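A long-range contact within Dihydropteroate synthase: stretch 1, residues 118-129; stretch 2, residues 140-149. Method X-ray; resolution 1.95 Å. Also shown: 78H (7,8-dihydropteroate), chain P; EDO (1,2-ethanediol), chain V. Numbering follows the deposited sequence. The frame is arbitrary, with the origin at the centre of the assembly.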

# COMPACT_ATOMS: atom_id res chain seq x y z
N ALA B 118 12.94 -15.69 25.55
CA ALA B 118 12.13 -15.23 24.43
C ALA B 118 10.78 -14.74 24.94
O ALA B 118 10.29 -15.18 25.99
CB ALA B 118 11.95 -16.33 23.38
N ASP B 119 10.18 -13.83 24.18
CA ASP B 119 8.97 -13.14 24.56
C ASP B 119 7.69 -13.69 23.93
O ASP B 119 6.61 -13.51 24.47
CB ASP B 119 9.12 -11.67 24.16
CG ASP B 119 10.29 -10.99 24.83
OD1 ASP B 119 10.29 -10.90 26.07
OD2 ASP B 119 11.22 -10.55 24.12
N LEU B 120 7.81 -14.33 22.77
CA LEU B 120 6.64 -14.79 22.03
C LEU B 120 6.97 -16.08 21.28
O LEU B 120 8.05 -16.20 20.68
CB LEU B 120 6.18 -13.70 21.06
CG LEU B 120 4.82 -13.81 20.34
CD1 LEU B 120 4.50 -12.47 19.69
CD2 LEU B 120 4.79 -14.93 19.31
N ILE B 121 6.06 -17.06 21.34
CA ILE B 121 6.18 -18.28 20.54
C ILE B 121 5.17 -18.22 19.40
O ILE B 121 3.96 -18.08 19.60
CB ILE B 121 6.00 -19.57 21.37
CG1 ILE B 121 6.98 -19.61 22.56
CG2 ILE B 121 6.17 -20.80 20.48
CD1 ILE B 121 8.49 -19.67 22.17
N ASN B 122 5.72 -18.32 18.19
CA ASN B 122 4.97 -18.20 16.98
C ASN B 122 4.93 -19.57 16.30
O ASN B 122 5.94 -20.00 15.74
CB ASN B 122 5.68 -17.18 16.07
CG ASN B 122 5.04 -17.07 14.71
OD1 ASN B 122 3.86 -17.31 14.59
ND2 ASN B 122 5.81 -16.71 13.69
N ASP B 123 3.78 -20.24 16.35
CA ASP B 123 3.67 -21.67 16.01
C ASP B 123 2.75 -21.97 14.82
O ASP B 123 1.53 -21.89 14.91
CB ASP B 123 3.22 -22.47 17.22
CG ASP B 123 3.21 -23.98 16.98
OD1 ASP B 123 3.70 -24.46 15.94
OD2 ASP B 123 2.68 -24.70 17.85
N ILE B 124 3.35 -22.34 13.70
CA ILE B 124 2.61 -22.71 12.51
C ILE B 124 1.65 -23.88 12.76
O ILE B 124 0.67 -24.01 12.06
CB ILE B 124 3.53 -23.00 11.29
CG1 ILE B 124 4.53 -24.12 11.58
CG2 ILE B 124 4.27 -21.72 10.86
CD1 ILE B 124 5.00 -24.86 10.31
N TRP B 125 1.93 -24.72 13.76
CA TRP B 125 1.04 -25.84 14.07
C TRP B 125 -0.01 -25.53 15.14
O TRP B 125 -0.76 -26.42 15.52
CB TRP B 125 1.85 -27.10 14.45
CG TRP B 125 2.30 -27.87 13.26
CD1 TRP B 125 3.56 -27.96 12.79
CD2 TRP B 125 1.49 -28.64 12.37
NE1 TRP B 125 3.60 -28.71 11.66
CE2 TRP B 125 2.34 -29.16 11.38
CE3 TRP B 125 0.12 -28.93 12.30
CZ2 TRP B 125 1.87 -29.97 10.34
CZ3 TRP B 125 -0.34 -29.73 11.27
CH2 TRP B 125 0.53 -30.24 10.30
N GLY B 126 -0.06 -24.28 15.61
CA GLY B 126 -1.14 -23.84 16.50
C GLY B 126 -1.14 -24.60 17.82
O GLY B 126 -2.19 -24.84 18.41
N PHE B 127 0.06 -24.97 18.26
CA PHE B 127 0.30 -25.66 19.52
C PHE B 127 -0.29 -27.05 19.54
O PHE B 127 -0.63 -27.59 20.60
CB PHE B 127 -0.12 -24.77 20.72
CG PHE B 127 0.57 -23.44 20.69
CD1 PHE B 127 1.88 -23.32 21.12
CD2 PHE B 127 -0.04 -22.34 20.14
CE1 PHE B 127 2.54 -22.12 21.04
CE2 PHE B 127 0.62 -21.13 20.04
CZ PHE B 127 1.92 -21.02 20.49
N ARG B 128 -0.34 -27.66 18.36
CA ARG B 128 -0.88 -29.00 18.22
C ARG B 128 0.17 -30.09 18.37
O ARG B 128 -0.18 -31.24 18.59
CB ARG B 128 -1.62 -29.17 16.89
CG ARG B 128 -3.00 -28.54 16.87
CD ARG B 128 -3.70 -28.81 15.55
NE ARG B 128 -3.15 -28.02 14.45
CZ ARG B 128 -3.45 -28.23 13.17
NH1 ARG B 128 -4.27 -29.22 12.82
NH2 ARG B 128 -2.92 -27.44 12.23
N GLN B 129 1.46 -29.77 18.22
CA GLN B 129 2.48 -30.80 18.33
C GLN B 129 2.48 -31.33 19.74
O GLN B 129 2.30 -30.55 20.69
CB GLN B 129 3.88 -30.31 17.94
CG GLN B 129 4.06 -30.02 16.46
CD GLN B 129 3.88 -31.23 15.58
OE1 GLN B 129 4.14 -32.35 16.00
NE2 GLN B 129 3.45 -31.01 14.34
N ASN B 140 4.59 -15.69 30.92
CA ASN B 140 3.91 -14.58 30.29
C ASN B 140 4.17 -14.35 28.82
O ASN B 140 3.82 -13.31 28.29
CB ASN B 140 4.24 -13.29 31.05
CG ASN B 140 3.12 -12.88 31.93
OD1 ASN B 140 2.30 -12.06 31.54
ND2 ASN B 140 3.02 -13.51 33.10
N SER B 141 4.78 -15.33 28.16
CA SER B 141 5.11 -15.17 26.75
C SER B 141 3.84 -14.95 25.94
O SER B 141 2.78 -15.48 26.26
CB SER B 141 5.87 -16.38 26.22
OG SER B 141 5.16 -17.58 26.45
N GLY B 142 3.96 -14.15 24.89
CA GLY B 142 2.95 -14.10 23.86
C GLY B 142 2.97 -15.41 23.08
O GLY B 142 3.99 -16.11 23.01
N LEU B 143 1.82 -15.76 22.52
CA LEU B 143 1.67 -16.99 21.76
C LEU B 143 0.84 -16.71 20.54
O LEU B 143 -0.30 -16.25 20.65
CB LEU B 143 0.97 -18.05 22.60
CG LEU B 143 1.57 -18.42 23.96
CD1 LEU B 143 0.59 -19.29 24.75
CD2 LEU B 143 2.88 -19.14 23.74
N CYS B 144 1.40 -17.00 19.37
CA CYS B 144 0.64 -16.87 18.13
C CYS B 144 0.27 -18.25 17.61
O CYS B 144 1.14 -19.03 17.22
CB CYS B 144 1.41 -16.13 17.06
SG CYS B 144 0.47 -15.98 15.50
N ALA B 145 -1.02 -18.53 17.64
CA ALA B 145 -1.58 -19.78 17.10
C ALA B 145 -1.98 -19.50 15.66
O ALA B 145 -2.88 -18.70 15.40
CB ALA B 145 -2.81 -20.18 17.92
N MET B 146 -1.29 -20.14 14.72
CA MET B 146 -1.60 -20.00 13.30
C MET B 146 -2.48 -21.13 12.83
O MET B 146 -2.45 -22.24 13.40
CB MET B 146 -0.31 -20.00 12.49
CG MET B 146 -0.44 -19.44 11.08
SD MET B 146 1.02 -19.76 10.08
CE MET B 146 0.66 -21.46 9.55
N HIS B 147 -3.25 -20.87 11.77
CA HIS B 147 -3.99 -21.90 11.07
C HIS B 147 -3.18 -22.48 9.90
O HIS B 147 -2.72 -21.75 9.02
CB HIS B 147 -5.32 -21.35 10.52
CG HIS B 147 -6.08 -22.34 9.69
ND1 HIS B 147 -5.83 -22.54 8.34
CD2 HIS B 147 -7.07 -23.20 10.02
CE1 HIS B 147 -6.63 -23.49 7.89
NE2 HIS B 147 -7.40 -23.90 8.88
N MET B 148 -3.03 -23.80 9.91
CA MET B 148 -2.46 -24.52 8.79
C MET B 148 -3.33 -25.75 8.63
O MET B 148 -3.70 -26.40 9.62
CB MET B 148 -0.99 -24.88 9.04
CG MET B 148 -0.40 -25.88 8.04
SD MET B 148 1.36 -26.25 8.26
CE MET B 148 1.41 -26.35 10.03
N LEU B 149 -3.68 -26.07 7.39
CA LEU B 149 -4.43 -27.29 7.13
C LEU B 149 -3.41 -28.43 7.05
O LEU B 149 -2.49 -28.38 6.24
CB LEU B 149 -5.24 -27.17 5.84
CG LEU B 149 -6.58 -27.89 5.77
CD1 LEU B 149 -7.50 -27.42 6.91
CD2 LEU B 149 -7.23 -27.63 4.42
O4 78H P . 2.41 -16.39 7.85
C4 78H P . 3.05 -16.75 8.84
C5 78H P . 4.27 -17.45 8.72
N3 78H P . 2.56 -16.48 10.12
C9 78H P . 4.93 -17.84 9.91
N5 78H P . 4.82 -17.70 7.50
C2 78H P . 3.27 -16.92 11.28
N8 78H P . 6.14 -18.53 9.85
N1 78H P . 4.43 -17.57 11.13
C6 78H P . 5.97 -18.40 7.39
N2 78H P . 2.78 -16.70 12.51
C7 78H P . 6.66 -19.05 8.59
C10 78H P . 6.61 -18.61 6.04
N11 78H P . 6.00 -19.76 5.36
C15 78H P . 5.59 -19.62 4.11
C16 78H P . 4.32 -20.02 3.72
C17 78H P . 6.47 -19.03 3.19
C18 78H P . 3.92 -19.85 2.41
C19 78H P . 6.06 -18.86 1.87
C20 78H P . 4.79 -19.28 1.48
C21 78H P . 4.33 -19.06 0.04
O22 78H P . 3.12 -19.18 -0.17
O23 78H P . 5.15 -18.66 -0.82
C1 EDO V . -7.59 -28.62 11.05
O1 EDO V . -8.65 -28.35 10.13
C2 EDO V . -6.34 -27.94 10.53
O2 EDO V . -5.36 -28.94 10.21
O HOH W 1 -1.90 -24.78 12.82

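The apolar centre forms where the two strands end, around Met-148, the residue most covered by the opposing stretch. Its extended side chain (chi1 and chi2 both t) lays CE over one face of Trp-125, 3.3 Å from Trp-125 CE2, so the methyl makes a CH-pi contact with the five-membered ring while SD sits above the six-membered ring. Ile-124 fills the space beside it: its CB lies 3.7 Å from Met-146 CE and its CD1 3.9 Å from Met-148 CE. Unbranched methionines suit this place, reaching across with slim, flexible chains.

Further back, Ile-121, Leu-143 and Ala-145 share one sheet face, where Phe-127 CZ packs 3.8 Å from Leu-143 CB. Gly-126 has positive phi, and a CB there would clash with Met-146 O. On the other face Asn-122 and Cys-144 approach dihydropteroate, which Asn-122 both donates to and accepts from.

The parallel strands are laced by alternating backbone bonds, among them Cys-144 N to Ile-121 O (2.8 Å) and Asp-123 N to Cys-144 O (3.0 Å). Asp-123 braces the turn, its carboxylate accepting from Trp-125 N and Phe-127 N.

At the polar edge, Arg-128 NH2 donates to Met-148 O (2.9 Å), and one water links Ile-124 O, Met-146 O and Arg-128 NH2, donating to the two carbonyls and accepting from Arg-128 NH2.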